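Local coordinates for protein 5-oxoprolinase subunit C (Escherichia coli, PDB 5DUD) that catalyses, as part of 5-oxoprolinase, the ATP-driven cleavage of 5-oxoproline to L-glutamate, with ADP and phosphate released, at residues Thr73-Glu78 / Leu269-Leu274; Ala52-Leu57 / Ser204-Tyr209; Ala31-Ala36 / Leu168-Arg173. One frame throughout, in Å; residues are numbered along the deposited sequence.

Contact 1: residues Thr73-Glu78 / Leu269-Leu274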
loop_
_atom_site.group_PDB
_atom_site.type_symbol
_atom_site.label_atom_id
_atom_site.label_comp_id
_atom_site.label_asym_id
_atom_site.label_seq_id
_atom_site.Cartn_x
_atom_site.Cartn_y
_atom_site.Cartn_z
ATOM N N THR A 73 14.601 -17.093 7.106
ATOM C CA THR A 73 13.721 -16.643 8.196
ATOM C C THR A 73 12.258 -16.885 7.770
ATOM O O THR A 73 12.014 -17.488 6.723
ATOM C CB THR A 73 13.994 -15.159 8.544
ATOM O OG1 THR A 73 14.023 -14.415 7.336
ATOM C CG2 THR A 73 15.289 -14.952 9.338
ATOM N N GLY A 74 11.299 -16.446 8.592
ATOM C CA GLY A 74 9.873 -16.603 8.321
ATOM C C GLY A 74 9.372 -17.997 8.651
ATOM O O GLY A 74 9.787 -18.575 9.659
ATOM N N ALA A 75 8.491 -18.559 7.804
ATOM C CA ALA A 75 7.935 -19.898 8.015
ATOM C C ALA A 75 8.973 -20.980 7.700
ATOM O O ALA A 75 9.637 -20.909 6.667
ATOM C CB ALA A 75 6.706 -20.095 7.143
ATOM N N GLY A 76 9.095 -21.971 8.584
ATOM C CA GLY A 76 10.042 -23.069 8.422
ATOM C C GLY A 76 9.584 -24.071 7.381
ATOM O O GLY A 76 8.594 -24.773 7.598
ATOM N N CYS A 77 10.297 -24.134 6.240
ATOM C CA CYS A 77 9.954 -25.011 5.121
ATOM C C CYS A 77 10.830 -26.278 5.066
ATOM O O CYS A 77 10.745 -26.997 4.068
ATOM C CB CYS A 77 10.058 -24.239 3.811
ATOM S SG CYS A 77 9.159 -22.666 3.786
ATOM N N GLU A 78 11.637 -26.577 6.120
ATOM C CA GLU A 78 12.531 -27.742 6.172
ATOM C C GLU A 78 13.537 -27.670 5.011
ATOM O O GLU A 78 13.633 -28.590 4.200
ATOM C CB GLU A 78 11.733 -29.071 6.153
ATOM C CG GLU A 78 10.536 -29.107 7.092
ATOM C CD GLU A 78 9.194 -28.809 6.446
ATOM O OE1 GLU A 78 8.773 -29.590 5.562
ATOM O OE2 GLU A 78 8.559 -27.800 6.830
ATOM N N LEU A 269 -0.022 -11.394 10.858
ATOM C CA LEU A 269 -0.986 -11.608 9.754
ATOM C C LEU A 269 -0.353 -12.404 8.590
ATOM O O LEU A 269 -0.995 -13.290 8.030
ATOM C CB LEU A 269 -1.535 -10.260 9.203
ATOM C CG LEU A 269 -2.793 -9.577 9.797
ATOM C CD1 LEU A 269 -4.083 -10.367 9.508
ATOM C CD2 LEU A 269 -2.607 -9.139 11.246
ATOM N N ALA A 270 0.913 -12.082 8.254
ATOM C CA ALA A 270 1.683 -12.674 7.155
ATOM C C ALA A 270 1.811 -14.185 7.245
ATOM O O ALA A 270 1.869 -14.822 6.197
ATOM C CB ALA A 270 3.081 -12.064 7.111
ATOM N N GLN A 271 1.896 -14.756 8.462
ATOM C CA GLN A 271 2.074 -16.196 8.623
ATOM C C GLN A 271 0.772 -16.967 8.775
ATOM O O GLN A 271 0.799 -18.188 8.652
ATOM C CB GLN A 271 2.971 -16.499 9.831
ATOM C CG GLN A 271 4.370 -15.871 9.794
ATOM C CD GLN A 271 5.176 -16.070 8.529
ATOM O OE1 GLN A 271 4.944 -16.987 7.738
ATOM N NE2 GLN A 271 6.233 -15.292 8.377
ATOM N N ILE A 272 -0.360 -16.296 9.021
ATOM C CA ILE A 272 -1.637 -16.990 9.230
ATOM C C ILE A 272 -2.096 -17.739 7.960
ATOM O O ILE A 272 -2.382 -17.094 6.949
ATOM C CB ILE A 272 -2.751 -16.026 9.731
ATOM C CG1 ILE A 272 -2.507 -15.658 11.213
ATOM C CG2 ILE A 272 -4.153 -16.660 9.584
ATOM C CD1 ILE A 272 -3.191 -14.385 11.675
ATOM N N PRO A 273 -2.270 -19.088 8.014
ATOM C CA PRO A 273 -2.748 -19.818 6.822
ATOM C C PRO A 273 -4.157 -19.413 6.354
ATOM O O PRO A 273 -4.937 -18.854 7.125
ATOM C CB PRO A 273 -2.729 -21.287 7.266
ATOM C CG PRO A 273 -1.803 -21.334 8.417
ATOM C CD PRO A 273 -1.963 -20.024 9.115
ATOM N N LEU A 274 -4.494 -19.740 5.094
ATOM C CA LEU A 274 -5.769 -19.357 4.469
ATOM C C LEU A 274 -7.041 -20.034 5.071
ATOM O O LEU A 274 -8.145 -19.603 4.739
ATOM C CB LEU A 274 -5.731 -19.595 2.940
ATOM C CG LEU A 274 -5.237 -18.386 2.123
ATOM C CD1 LEU A 274 -4.789 -18.788 0.723
ATOM C CD2 LEU A 274 -6.312 -17.304 2.047
#
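The carboxamide of Q271 turns one of its faces obliquely toward the backbone of G74 and A75. CA of G74, N of A75 and CB of A75 all lie on the same side of the amide plane, and nothing of 73-78 approaches its opposite side. Within the carboxyltransferase domain, of the cyclophilin-like clan, this contact joins the end of strand 68-74, in an antiparallel sheet, to helix 266-271. The nearest backbone pair is A75 and Q271, with their CA atoms 7.0 Å apart, so the glutamine side chain spans most of the gap.

No hydrogen bond crosses between the segments: N of A75 is 3.9 Å from OE1 of Q271 and 4.0 Å from its NE2, and the touch is one of van der Waals type. The polar atoms of the amide are bonded outside the two segments. OE1 accepts from the backbone N of M109, while NE2 donates to D33 OD2 and to the backbone O of R110; these bonds at both ends satisfy the buried amide and hold its flip state. It gets there because CG is anti to the carbonyl carbon (chi1 -58°) and the chain then bends at chi2 (-50°), laying the amide beside the strand end.

G74 has a positive phi of 79°, and a side chain there would put its first carbon 3.8 Å from Q271 NE2. On the strand side, S111 OG bonds to the carbonyl oxygens of T73 and A75. The methyl of A75 points at the helix, its CB lying 3.6 Å from Q271 OE1.

Contact 2: residues Ala52-Leu57 / Ser204-Tyr209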
loop_
_atom_site.group_PDB
_atom_site.type_symbol
_atom_site.label_atom_id
_atom_site.label_comp_id
_atom_site.label_asym_id
_atom_site.label_seq_id
_atom_site.Cartn_x
_atom_site.Cartn_y
_atom_site.Cartn_z
ATOM N N ALA A 52 15.697 -8.658 -0.172
ATOM C CA ALA A 52 15.686 -10.104 0.084
ATOM C C ALA A 52 14.446 -10.740 -0.556
ATOM O O ALA A 52 13.423 -10.075 -0.694
ATOM C CB ALA A 52 15.707 -10.372 1.582
ATOM N N LEU A 53 14.530 -12.022 -0.941
ATOM C CA LEU A 53 13.411 -12.699 -1.597
ATOM C C LEU A 53 12.288 -13.055 -0.644
ATOM O O LEU A 53 12.536 -13.757 0.326
ATOM C CB LEU A 53 13.869 -14.008 -2.263
ATOM C CG LEU A 53 14.938 -13.909 -3.322
ATOM C CD1 LEU A 53 15.332 -15.287 -3.810
ATOM C CD2 LEU A 53 14.478 -13.049 -4.462
ATOM N N GLU A 54 11.045 -12.658 -0.956
ATOM C CA GLU A 54 9.867 -13.095 -0.202
ATOM C C GLU A 54 9.360 -14.346 -0.902
ATOM O O GLU A 54 9.344 -14.364 -2.130
ATOM C CB GLU A 54 8.783 -12.005 -0.147
ATOM C CG GLU A 54 7.498 -12.464 0.527
ATOM C CD GLU A 54 6.495 -11.361 0.793
ATOM O OE1 GLU A 54 5.530 -11.233 0.004
ATOM O OE2 GLU A 54 6.668 -10.629 1.793
ATOM N N ILE A 55 8.998 -15.403 -0.148
ATOM C CA ILE A 55 8.519 -16.674 -0.716
ATOM C C ILE A 55 7.209 -17.021 -0.045
ATOM O O ILE A 55 7.165 -16.985 1.177
ATOM C CB ILE A 55 9.560 -17.818 -0.510
ATOM C CG1 ILE A 55 11.006 -17.400 -0.891
ATOM C CG2 ILE A 55 9.156 -19.076 -1.277
ATOM C CD1 ILE A 55 12.044 -18.032 -0.021
ATOM N N THR A 56 6.156 -17.375 -0.813
ATOM C CA THR A 56 4.853 -17.746 -0.258
ATOM C C THR A 56 4.666 -19.248 -0.424
ATOM O O THR A 56 4.664 -19.738 -1.552
ATOM C CB THR A 56 3.733 -16.951 -0.928
ATOM O OG1 THR A 56 4.052 -15.561 -0.835
ATOM C CG2 THR A 56 2.362 -17.224 -0.296
ATOM N N LEU A 57 4.523 -19.975 0.705
ATOM C CA LEU A 57 4.352 -21.434 0.779
ATOM C C LEU A 57 5.523 -22.179 0.093
ATOM O O LEU A 57 5.308 -22.982 -0.818
ATOM C CB LEU A 57 2.993 -21.885 0.201
ATOM C CG LEU A 57 1.769 -21.530 1.047
ATOM C CD1 LEU A 57 0.513 -21.512 0.202
ATOM C CD2 LEU A 57 1.593 -22.513 2.193
ATOM N N SER A 204 -7.885 -13.010 0.006
ATOM C CA SER A 204 -6.756 -12.403 0.706
ATOM C C SER A 204 -5.432 -12.577 -0.039
ATOM O O SER A 204 -5.043 -13.700 -0.343
ATOM C CB SER A 204 -6.616 -13.017 2.094
ATOM O OG SER A 204 -7.829 -12.911 2.821
ATOM N N ASN A 205 -4.755 -11.458 -0.338
ATOM C CA ASN A 205 -3.477 -11.451 -1.053
ATOM C C ASN A 205 -2.568 -10.362 -0.452
ATOM O O ASN A 205 -2.821 -9.932 0.673
ATOM C CB ASN A 205 -3.736 -11.247 -2.560
ATOM C CG ASN A 205 -4.346 -9.912 -2.930
ATOM O OD1 ASN A 205 -5.014 -9.252 -2.125
ATOM N ND2 ASN A 205 -4.158 -9.494 -4.176
ATOM N N ARG A 206 -1.502 -9.946 -1.169
ATOM C CA ARG A 206 -0.575 -8.914 -0.686
ATOM C C ARG A 206 -1.237 -7.530 -0.525
ATOM O O ARG A 206 -0.724 -6.724 0.246
ATOM C CB ARG A 206 0.642 -8.786 -1.615
ATOM C CG ARG A 206 1.535 -10.026 -1.609
ATOM C CD ARG A 206 2.892 -9.800 -2.254
ATOM N NE ARG A 206 3.902 -9.400 -1.267
ATOM C CZ ARG A 206 4.319 -8.156 -1.022
ATOM N NH1 ARG A 206 3.830 -7.131 -1.710
ATOM N NH2 ARG A 206 5.238 -7.931 -0.093
ATOM N N MET A 207 -2.333 -7.236 -1.253
ATOM C CA MET A 207 -3.038 -5.955 -1.129
ATOM C C MET A 207 -3.843 -5.868 0.172
ATOM O O MET A 207 -3.530 -5.034 1.015
ATOM C CB MET A 207 -3.967 -5.709 -2.326
ATOM C CG MET A 207 -3.224 -5.380 -3.593
ATOM S SD MET A 207 -4.319 -5.090 -5.004
ATOM C CE MET A 207 -5.019 -3.496 -4.573
ATOM N N GLY A 208 -4.864 -6.712 0.317
ATOM C CA GLY A 208 -5.719 -6.699 1.500
ATOM C C GLY A 208 -6.353 -8.035 1.828
ATOM O O GLY A 208 -6.774 -8.760 0.924
ATOM N N TYR A 209 -6.443 -8.354 3.130
ATOM C CA TYR A 209 -7.020 -9.607 3.622
ATOM C C TYR A 209 -8.525 -9.490 3.849
ATOM O O TYR A 209 -8.932 -8.682 4.679
ATOM C CB TYR A 209 -6.381 -10.021 4.963
ATOM C CG TYR A 209 -5.011 -10.678 4.942
ATOM C CD1 TYR A 209 -4.144 -10.507 3.868
ATOM C CD2 TYR A 209 -4.541 -11.376 6.045
ATOM C CE1 TYR A 209 -2.877 -11.093 3.862
ATOM C CE2 TYR A 209 -3.284 -11.970 6.050
ATOM C CZ TYR A 209 -2.449 -11.825 4.956
ATOM O OH TYR A 209 -1.192 -12.387 4.948
#
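E54 and R206 reach for one another from opposite directions, and their flat ends meet with the carboxylate and guanidinium planes 45° apart. OE1 of E54 sits at the guanidinium edge, close to its plane, and serves two N-H groups. R206 NE makes the main bond of this salt bridge, 2.8 Å to E54 OE1 and fairly straight at 162°, arriving on the syn side of the carboxylate. NH2 adds a weak, bent bond of 3.3 Å to the same E54 OE1. The glutamate stretches across because its CG stands anti to the backbone N (chi1 175°) and the chain continues extended, whereas the arginine bends at chi3 to present its NE edge. The pair is buried and bridges two sheets of the carboxyltransferase domain: strand 52-56 runs between 12-14 and 110-115 in an antiparallel sheet, and R206 sits in the turn leading into strand 208-212 of another. With a methionine in place of R206, the E54 carboxylate would probably be left buried without its positive mate, and D248, which pairs with NH1, would lose that partner too. R206 NH2 also donates to the carbonyl O of G30, and E54 OE2 is bonded to Y112 OH and to L32 N.

Contact 3: residues Ala31-Ala36 / Leu168-Arg173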
loop_
_atom_site.group_PDB
_atom_site.type_symbol
_atom_site.label_atom_id
_atom_site.label_comp_id
_atom_site.label_asym_id
_atom_site.label_seq_id
_atom_site.Cartn_x
_atom_site.Cartn_y
_atom_site.Cartn_z
ATOM N N ALA A 31 8.341 -6.234 2.589
ATOM C CA ALA A 31 7.975 -7.523 3.178
ATOM C C ALA A 31 6.756 -7.411 4.092
ATOM O O ALA A 31 6.637 -6.455 4.858
ATOM C CB ALA A 31 9.146 -8.107 3.960
ATOM N N LEU A 32 5.835 -8.371 3.962
ATOM C CA LEU A 32 4.637 -8.463 4.804
ATOM C C LEU A 32 5.086 -8.721 6.248
ATOM O O LEU A 32 4.644 -8.034 7.169
ATOM C CB LEU A 32 3.692 -9.574 4.292
ATOM C CG LEU A 32 2.439 -9.128 3.517
ATOM C CD1 LEU A 32 2.754 -8.049 2.495
ATOM C CD2 LEU A 32 1.782 -10.312 2.836
ATOM N N ASP A 33 6.034 -9.654 6.419
ATOM C CA ASP A 33 6.673 -9.946 7.697
ATOM C C ASP A 33 7.983 -9.151 7.714
ATOM O O ASP A 33 9.046 -9.683 7.395
ATOM C CB ASP A 33 6.890 -11.464 7.859
ATOM C CG ASP A 33 7.184 -11.922 9.274
ATOM O OD1 ASP A 33 8.054 -11.312 9.928
ATOM O OD2 ASP A 33 6.587 -12.931 9.706
ATOM N N MET A 34 7.891 -7.849 8.027
ATOM C CA MET A 34 9.068 -6.976 8.067
ATOM C C MET A 34 10.124 -7.495 9.050
ATOM O O MET A 34 11.289 -7.512 8.668
ATOM C CB MET A 34 8.696 -5.514 8.405
ATOM C CG MET A 34 8.325 -4.656 7.201
ATOM S SD MET A 34 9.559 -4.566 5.870
ATOM C CE MET A 34 11.007 -4.273 6.806
ATOM N N PRO A 35 9.759 -7.964 10.269
ATOM C CA PRO A 35 10.769 -8.502 11.202
ATOM C C PRO A 35 11.535 -9.719 10.673
ATOM O O PRO A 35 12.692 -9.886 11.042
ATOM C CB PRO A 35 9.934 -8.892 12.428
ATOM C CG PRO A 35 8.735 -8.034 12.355
ATOM C CD PRO A 35 8.424 -7.971 10.893
ATOM N N ALA A 36 10.916 -10.556 9.810
ATOM C CA ALA A 36 11.591 -11.730 9.242
ATOM C C ALA A 36 12.702 -11.323 8.256
ATOM O O ALA A 36 13.821 -11.815 8.380
ATOM C CB ALA A 36 10.599 -12.645 8.555
ATOM N N LEU A 168 11.081 -14.325 16.135
ATOM C CA LEU A 168 9.880 -13.895 16.871
ATOM C C LEU A 168 8.724 -14.882 16.692
ATOM O O LEU A 168 8.421 -15.274 15.561
ATOM C CB LEU A 168 9.430 -12.510 16.389
ATOM C CG LEU A 168 10.399 -11.353 16.596
ATOM C CD1 LEU A 168 9.899 -10.109 15.898
ATOM C CD2 LEU A 168 10.608 -11.067 18.074
ATOM N N LEU A 169 8.049 -15.247 17.790
ATOM C CA LEU A 169 6.942 -16.196 17.688
ATOM C C LEU A 169 5.721 -15.543 17.067
ATOM O O LEU A 169 5.446 -14.369 17.318
ATOM C CB LEU A 169 6.569 -16.808 19.051
ATOM C CG LEU A 169 6.695 -18.321 19.104
ATOM C CD1 LEU A 169 8.158 -18.732 19.211
ATOM C CD2 LEU A 169 5.867 -18.892 20.239
ATOM N N TRP A 170 5.002 -16.322 16.254
ATOM C CA TRP A 170 3.772 -15.904 15.586
ATOM C C TRP A 170 2.578 -16.454 16.357
ATOM O O TRP A 170 2.730 -17.382 17.154
ATOM C CB TRP A 170 3.771 -16.400 14.130
ATOM C CG TRP A 170 4.975 -15.942 13.368
ATOM C CD1 TRP A 170 5.165 -14.720 12.797
ATOM C CD2 TRP A 170 6.203 -16.660 13.199
ATOM N NE1 TRP A 170 6.413 -14.655 12.224
ATOM C CE2 TRP A 170 7.076 -15.829 12.466
ATOM C CE3 TRP A 170 6.645 -17.936 13.577
ATOM C CZ2 TRP A 170 8.361 -16.234 12.095
ATOM C CZ3 TRP A 170 7.922 -18.336 13.215
ATOM C CH2 TRP A 170 8.764 -17.489 12.484
ATOM N N GLY A 171 1.413 -15.861 16.126
ATOM C CA GLY A 171 0.169 -16.267 16.768
ATOM C C GLY A 171 -1.056 -15.791 16.014
ATOM O O GLY A 171 -0.935 -15.071 15.020
ATOM N N ASN A 172 -2.245 -16.186 16.483
ATOM C CA ASN A 172 -3.516 -15.781 15.864
ATOM C C ASN A 172 -4.148 -14.581 16.603
ATOM O O ASN A 172 -5.058 -13.975 16.037
ATOM C CB ASN A 172 -4.526 -16.945 15.756
ATOM C CG ASN A 172 -4.773 -17.726 17.023
ATOM O OD1 ASN A 172 -5.618 -17.363 17.847
ATOM N ND2 ASN A 172 -4.052 -18.826 17.204
ATOM N N ARG A 173 -3.695 -14.235 17.843
ATOM C CA ARG A 173 -4.211 -13.074 18.582
ATOM C C ARG A 173 -3.454 -11.814 18.139
ATOM O O ARG A 173 -2.227 -11.790 18.210
ATOM C CB ARG A 173 -4.100 -13.281 20.101
ATOM C CG ARG A 173 -4.823 -14.537 20.570
ATOM C CD ARG A 173 -5.250 -14.496 22.023
ATOM N NE ARG A 173 -6.350 -13.559 22.274
ATOM C CZ ARG A 173 -7.634 -13.764 21.970
ATOM N NH1 ARG A 173 -8.017 -14.890 21.373
ATOM N NH2 ARG A 173 -8.544 -12.839 22.256
#
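W170 donates its indole N-H to D33, the residue that caps the N terminus of helix 34-44, and so fastens the loop before strand 173-178 to the start of that helix in the carboxyltransferase domain.

The W170 side chain can be followed outward. Its CB does not head for the other segment; with CG anti to the carbonyl carbon (chi1 -56°), the ring swings round so that its pyrrole side comes near. CD1 passes 3.8 Å from D33 OD2 and also packs on the side chain of Q271. NE1 is the atom that bonds, 3.1 Å from D33 OD2, with a bent N-H...O angle of 139°; the oxygen is tilted out of the indole plane and is met on its syn lone pair. CE2, next along, is 4.0 Å from D33 OD2. Farther out, CH2 packs against the carbonyl O of G74. One face of the indole is occupied by the carbonyl O of L168, 3.3 Å above the plane over the ring centre. The ring of Y267 also meets the indole, at a steep angle.

The carboxylate of D33 stands steeply to this ring, the two planes 74° apart, and its oxygens divide the work. OD1 accepts from A36 N at 3.0 Å, the capping bond of the helix; OD2 takes the indole and, as its strongest partner, the amide nitrogen of Q271. With both oxygens bonded, the aspartate is held against rotation, and it offers the indole N-H a steady acceptor.

The second touch is apolar and lies in the first turn of the helix, where P35 also packs on F299 and Q295 of helix 285-302: CB of P35 rests 3.7 Å from CD1 of L168.

From the N terminus, the chain passes 31-36, 52-57 and 73-78 in turn, and then meets their partners in the same order: 168-173 closes contact 3, 204-209 closes contact 2 and 269-274 closes contact 1. None is nested; every pair of contacts crosses. Helix 34-44, strand 52-56 and the end of strand 68-74 are thereby tied to the later half, namely the loop before strand 173-178, the turn before strand 208-212 and helix 266-271. The contacts also touch directly: T73 OG1 bonds to A36 O between contacts 1 and 3, and Y209 OH bonds to L269 O between contacts 2 and 1, whose centres are about 10 Å apart.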